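Local coordinates for transcription factor SKN7 (Chaetomium thermophilum, PDB 5D5W), which binds heat-shock-element DNA through its HSF-type domain and probably controls genes answering osmotic stress through a two-component phosphorelay and, independently of it, oxidative stress, at residues Ser2-Asp14 and Phe90-Arg102. Numbering follows the deposited sequence.
Sequences SDFVRKLYKMLED and FRADRKDNLDNIR
Phe-90 packs against Val-5, Leu-8, Tyr-9 and Leu-12 of helix 3-12. Leu-8 CD2 sits over one face of the Phe-90 ring, 4.0 Å from its centroid in a CH-pi contact, while Leu-12 CD1 meets the ring edge at CE2 (3.5 Å). The torsion that sets Val-5 CG1 anti to its backbone N (chi1 -178°) turns CG1 to Phe-90 CD1 and Leu-98 CD2, and CG2 to Ile-101 CG2 at 3.9 Å. Leu-98 also crosses Tyr-9 at about a right angle, its CD1 against Tyr-9 CB. The Tyr-9 ring has Phe-90 CE1 and Arg-91 O at its edge, and Lys-95 CG makes an off-centre CH-pi contact 4.2 Å from its centroid.

Two hydroxyl groups, of Tyr-9 within the helix and of Ser-2 just before it, are bonded to backbone carbonyls. Tyr-9 OH donates to Ala-92 O; the modelled 2.4 Å is improbably short and its exact length doubtful. Ser-2 OG donates to Ile-101 O at 2.9 Å, approaching nearly head-on to the carbonyl (C=O...O angle 160°). Ser-2 OG also lies over one face of the Arg-102 guanidinium. A phenylalanine in place of Tyr-9 would probably leave Ala-92 O without this donor and the loop less firmly held there.

Trp-23 and Phe-30 of the sheet, with Phe-64, extend the aromatic packing round Phe-90, whereas Asp-3 and Arg-102 pack on DNA phosphates. The arrangement joins the first helix to the C-terminal loop of the winged helix-turn-helix fold characteristic of HSF-type DNA-binding domains.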
# COMPACT_ATOMS: atom_id res chain seq x y z
N SER B 2 -18.47 6.34 16.72
CA SER B 2 -17.36 5.50 16.17
C SER B 2 -16.09 6.32 16.00
O SER B 2 -16.09 7.32 15.28
CB SER B 2 -17.76 4.88 14.83
OG SER B 2 -18.99 4.16 14.94
N ASP B 3 -15.01 5.90 16.65
CA ASP B 3 -13.76 6.68 16.69
C ASP B 3 -13.16 6.89 15.30
O ASP B 3 -12.76 8.01 14.95
CB ASP B 3 -12.75 5.97 17.60
CG ASP B 3 -11.60 6.87 18.01
OD1 ASP B 3 -10.83 7.29 17.11
OD2 ASP B 3 -11.45 7.14 19.22
N PHE B 4 -13.11 5.81 14.52
CA PHE B 4 -12.55 5.83 13.17
C PHE B 4 -13.30 6.78 12.27
O PHE B 4 -12.70 7.57 11.54
CB PHE B 4 -12.59 4.41 12.56
CG PHE B 4 -12.11 4.33 11.14
CD1 PHE B 4 -10.76 4.35 10.84
CD2 PHE B 4 -13.01 4.21 10.09
CE1 PHE B 4 -10.31 4.27 9.53
CE2 PHE B 4 -12.58 4.13 8.79
CZ PHE B 4 -11.22 4.16 8.51
N VAL B 5 -14.63 6.71 12.31
CA VAL B 5 -15.45 7.47 11.39
C VAL B 5 -15.32 8.96 11.70
O VAL B 5 -15.25 9.79 10.79
CB VAL B 5 -16.94 7.02 11.45
CG1 VAL B 5 -17.76 7.79 10.43
CG2 VAL B 5 -17.05 5.52 11.20
N ARG B 6 -15.27 9.28 12.99
CA ARG B 6 -15.06 10.65 13.46
C ARG B 6 -13.76 11.21 12.92
O ARG B 6 -13.74 12.29 12.34
CB ARG B 6 -15.06 10.70 15.00
CG ARG B 6 -14.38 11.92 15.61
CD ARG B 6 -14.77 12.13 17.07
NE ARG B 6 -14.74 10.89 17.86
CZ ARG B 6 -13.66 10.35 18.43
NH1 ARG B 6 -12.47 10.94 18.33
NH2 ARG B 6 -13.78 9.22 19.13
N LYS B 7 -12.68 10.45 13.12
CA LYS B 7 -11.36 10.86 12.64
C LYS B 7 -11.30 10.95 11.12
O LYS B 7 -10.60 11.81 10.57
CB LYS B 7 -10.29 9.89 13.14
CG LYS B 7 -10.03 10.01 14.64
CD LYS B 7 -8.55 9.83 14.97
CE LYS B 7 -8.26 8.50 15.66
NZ LYS B 7 -8.29 8.65 17.14
N LEU B 8 -12.02 10.07 10.44
CA LEU B 8 -12.10 10.11 8.99
C LEU B 8 -12.78 11.40 8.57
O LEU B 8 -12.23 12.16 7.78
CB LEU B 8 -12.89 8.90 8.50
CG LEU B 8 -12.99 8.67 7.00
CD1 LEU B 8 -11.61 8.43 6.42
CD2 LEU B 8 -13.89 7.48 6.73
N TYR B 9 -13.96 11.66 9.12
CA TYR B 9 -14.72 12.86 8.80
C TYR B 9 -13.93 14.15 9.05
O TYR B 9 -13.95 15.05 8.22
CB TYR B 9 -16.02 12.92 9.61
CG TYR B 9 -17.01 13.94 9.08
CD1 TYR B 9 -18.00 13.57 8.18
CD2 TYR B 9 -16.93 15.28 9.48
CE1 TYR B 9 -18.90 14.50 7.70
CE2 TYR B 9 -17.83 16.22 8.99
CZ TYR B 9 -18.81 15.83 8.10
OH TYR B 9 -19.72 16.76 7.62
N LYS B 10 -13.25 14.21 10.20
CA LYS B 10 -12.49 15.40 10.61
C LYS B 10 -11.28 15.64 9.70
O LYS B 10 -10.91 16.78 9.42
CB LYS B 10 -12.03 15.26 12.07
CG LYS B 10 -11.68 16.58 12.74
CD LYS B 10 -11.80 16.53 14.26
CE LYS B 10 -10.61 15.85 14.92
NZ LYS B 10 -10.65 15.95 16.41
N MET B 11 -10.69 14.55 9.23
CA MET B 11 -9.60 14.58 8.26
C MET B 11 -10.09 15.26 6.98
O MET B 11 -9.38 16.07 6.37
CB MET B 11 -9.18 13.14 7.94
CG MET B 11 -7.75 12.92 7.49
SD MET B 11 -7.50 11.17 7.15
CE MET B 11 -8.52 10.99 5.70
N LEU B 12 -11.32 14.94 6.59
CA LEU B 12 -11.92 15.47 5.38
C LEU B 12 -12.49 16.88 5.61
O LEU B 12 -12.84 17.57 4.65
CB LEU B 12 -13.02 14.53 4.89
CG LEU B 12 -12.55 13.20 4.29
CD1 LEU B 12 -13.64 12.14 4.34
CD2 LEU B 12 -12.10 13.41 2.86
N GLU B 13 -12.59 17.30 6.86
CA GLU B 13 -13.14 18.60 7.22
C GLU B 13 -12.07 19.70 7.10
O GLU B 13 -12.35 20.88 7.34
CB GLU B 13 -13.69 18.55 8.66
CG GLU B 13 -14.89 19.44 8.96
CD GLU B 13 -15.63 19.06 10.24
OE1 GLU B 13 -16.87 19.22 10.29
OE2 GLU B 13 -14.98 18.61 11.21
N ASP B 14 -10.85 19.31 6.71
CA ASP B 14 -9.69 20.21 6.74
C ASP B 14 -9.17 20.53 5.33
O ASP B 14 -8.69 19.64 4.62
CB ASP B 14 -8.58 19.57 7.57
CG ASP B 14 -7.42 20.50 7.79
OD1 ASP B 14 -7.25 21.46 7.01
OD2 ASP B 14 -6.67 20.27 8.76
N PHE B 90 -22.00 7.80 5.03
CA PHE B 90 -20.88 8.74 5.24
C PHE B 90 -20.92 9.76 4.11
O PHE B 90 -20.51 9.46 2.99
CB PHE B 90 -19.54 7.97 5.23
CG PHE B 90 -18.33 8.80 5.58
CD1 PHE B 90 -18.07 9.17 6.89
CD2 PHE B 90 -17.41 9.17 4.60
CE1 PHE B 90 -16.94 9.91 7.22
CE2 PHE B 90 -16.28 9.90 4.93
CZ PHE B 90 -16.05 10.27 6.24
N ARG B 91 -21.45 10.95 4.40
CA ARG B 91 -21.53 12.02 3.42
C ARG B 91 -21.17 13.35 4.05
O ARG B 91 -21.21 13.49 5.27
CB ARG B 91 -22.93 12.14 2.85
CG ARG B 91 -23.60 10.83 2.52
CD ARG B 91 -24.72 11.07 1.53
NE ARG B 91 -25.66 9.95 1.50
CZ ARG B 91 -26.54 9.74 0.52
NH1 ARG B 91 -26.62 10.57 -0.52
NH2 ARG B 91 -27.36 8.69 0.59
N ALA B 92 -20.84 14.32 3.21
CA ALA B 92 -20.35 15.62 3.66
C ALA B 92 -21.35 16.38 4.55
O ALA B 92 -20.96 17.01 5.54
CB ALA B 92 -19.96 16.47 2.46
N ASP B 93 -22.64 16.31 4.20
CA ASP B 93 -23.71 17.00 4.94
C ASP B 93 -24.32 16.13 6.05
O ASP B 93 -24.67 16.64 7.12
CB ASP B 93 -24.81 17.47 3.98
CG ASP B 93 -25.10 16.46 2.88
OD1 ASP B 93 -26.14 15.76 2.97
OD2 ASP B 93 -24.27 16.35 1.94
N ARG B 94 -24.45 14.82 5.81
CA ARG B 94 -24.97 13.88 6.80
C ARG B 94 -23.94 13.60 7.90
O ARG B 94 -23.44 12.48 8.03
CB ARG B 94 -25.37 12.56 6.13
CG ARG B 94 -26.50 12.68 5.11
CD ARG B 94 -27.88 12.53 5.75
NE ARG B 94 -28.93 12.34 4.75
CZ ARG B 94 -30.20 12.02 5.02
NH1 ARG B 94 -31.07 11.87 4.03
NH2 ARG B 94 -30.60 11.84 6.28
N LYS B 95 -23.64 14.63 8.70
CA LYS B 95 -22.64 14.55 9.76
C LYS B 95 -23.17 13.86 11.02
O LYS B 95 -22.40 13.39 11.84
CB LYS B 95 -22.14 15.95 10.13
CG LYS B 95 -21.02 15.99 11.15
CD LYS B 95 -20.80 17.38 11.73
CE LYS B 95 -20.16 17.31 13.11
NZ LYS B 95 -18.90 16.52 13.13
N ASP B 96 -24.50 13.82 11.17
CA ASP B 96 -25.12 13.17 12.33
C ASP B 96 -25.08 11.63 12.26
O ASP B 96 -25.10 10.96 13.30
CB ASP B 96 -26.56 13.68 12.54
CG ASP B 96 -27.41 13.61 11.27
OD1 ASP B 96 -27.08 12.85 10.34
OD2 ASP B 96 -28.43 14.34 11.22
N ASN B 97 -25.01 11.09 11.05
CA ASN B 97 -25.06 9.63 10.83
C ASN B 97 -23.77 8.87 11.14
O ASN B 97 -23.59 7.75 10.67
CB ASN B 97 -25.47 9.33 9.38
CG ASN B 97 -26.97 9.35 9.18
OD1 ASN B 97 -27.73 8.77 9.96
ND2 ASN B 97 -27.41 10.00 8.11
N LEU B 98 -22.87 9.45 11.95
CA LEU B 98 -21.52 8.89 12.11
C LEU B 98 -21.45 7.70 13.08
O LEU B 98 -20.64 6.78 12.88
CB LEU B 98 -20.52 9.98 12.52
CG LEU B 98 -20.29 11.14 11.52
CD1 LEU B 98 -19.03 11.90 11.90
CD2 LEU B 98 -20.23 10.69 10.06
N ASP B 99 -22.29 7.70 14.11
CA ASP B 99 -22.41 6.53 14.99
C ASP B 99 -23.39 5.50 14.39
O ASP B 99 -23.54 4.39 14.92
CB ASP B 99 -22.87 6.95 16.39
CG ASP B 99 -21.95 8.00 17.00
OD1 ASP B 99 -20.72 7.90 16.82
OD2 ASP B 99 -22.47 8.93 17.65
N ASN B 100 -24.03 5.88 13.29
CA ASN B 100 -24.88 5.00 12.49
C ASN B 100 -24.07 4.25 11.41
O ASN B 100 -24.62 3.78 10.42
CB ASN B 100 -26.00 5.82 11.84
CG ASN B 100 -27.27 5.03 11.60
OD1 ASN B 100 -27.68 4.22 12.44
ND2 ASN B 100 -27.90 5.26 10.46
N ILE B 101 -22.76 4.16 11.62
CA ILE B 101 -21.85 3.42 10.76
C ILE B 101 -20.94 2.60 11.66
O ILE B 101 -20.17 3.17 12.43
CB ILE B 101 -20.96 4.39 9.93
CG1 ILE B 101 -21.81 5.20 8.94
CG2 ILE B 101 -19.86 3.63 9.19
CD1 ILE B 101 -21.10 6.42 8.40
N ARG B 102 -21.03 1.27 11.58
CA ARG B 102 -20.13 0.41 12.36
C ARG B 102 -20.11 -1.05 11.91
O ARG B 102 -21.01 -1.52 11.22
CB ARG B 102 -20.49 0.46 13.85
CG ARG B 102 -19.31 0.18 14.79
CD ARG B 102 -19.44 0.92 16.11
NE ARG B 102 -18.14 1.21 16.72
CZ ARG B 102 -17.96 1.98 17.80
NH1 ARG B 102 -16.74 2.18 18.28
NH2 ARG B 102 -19.00 2.54 18.42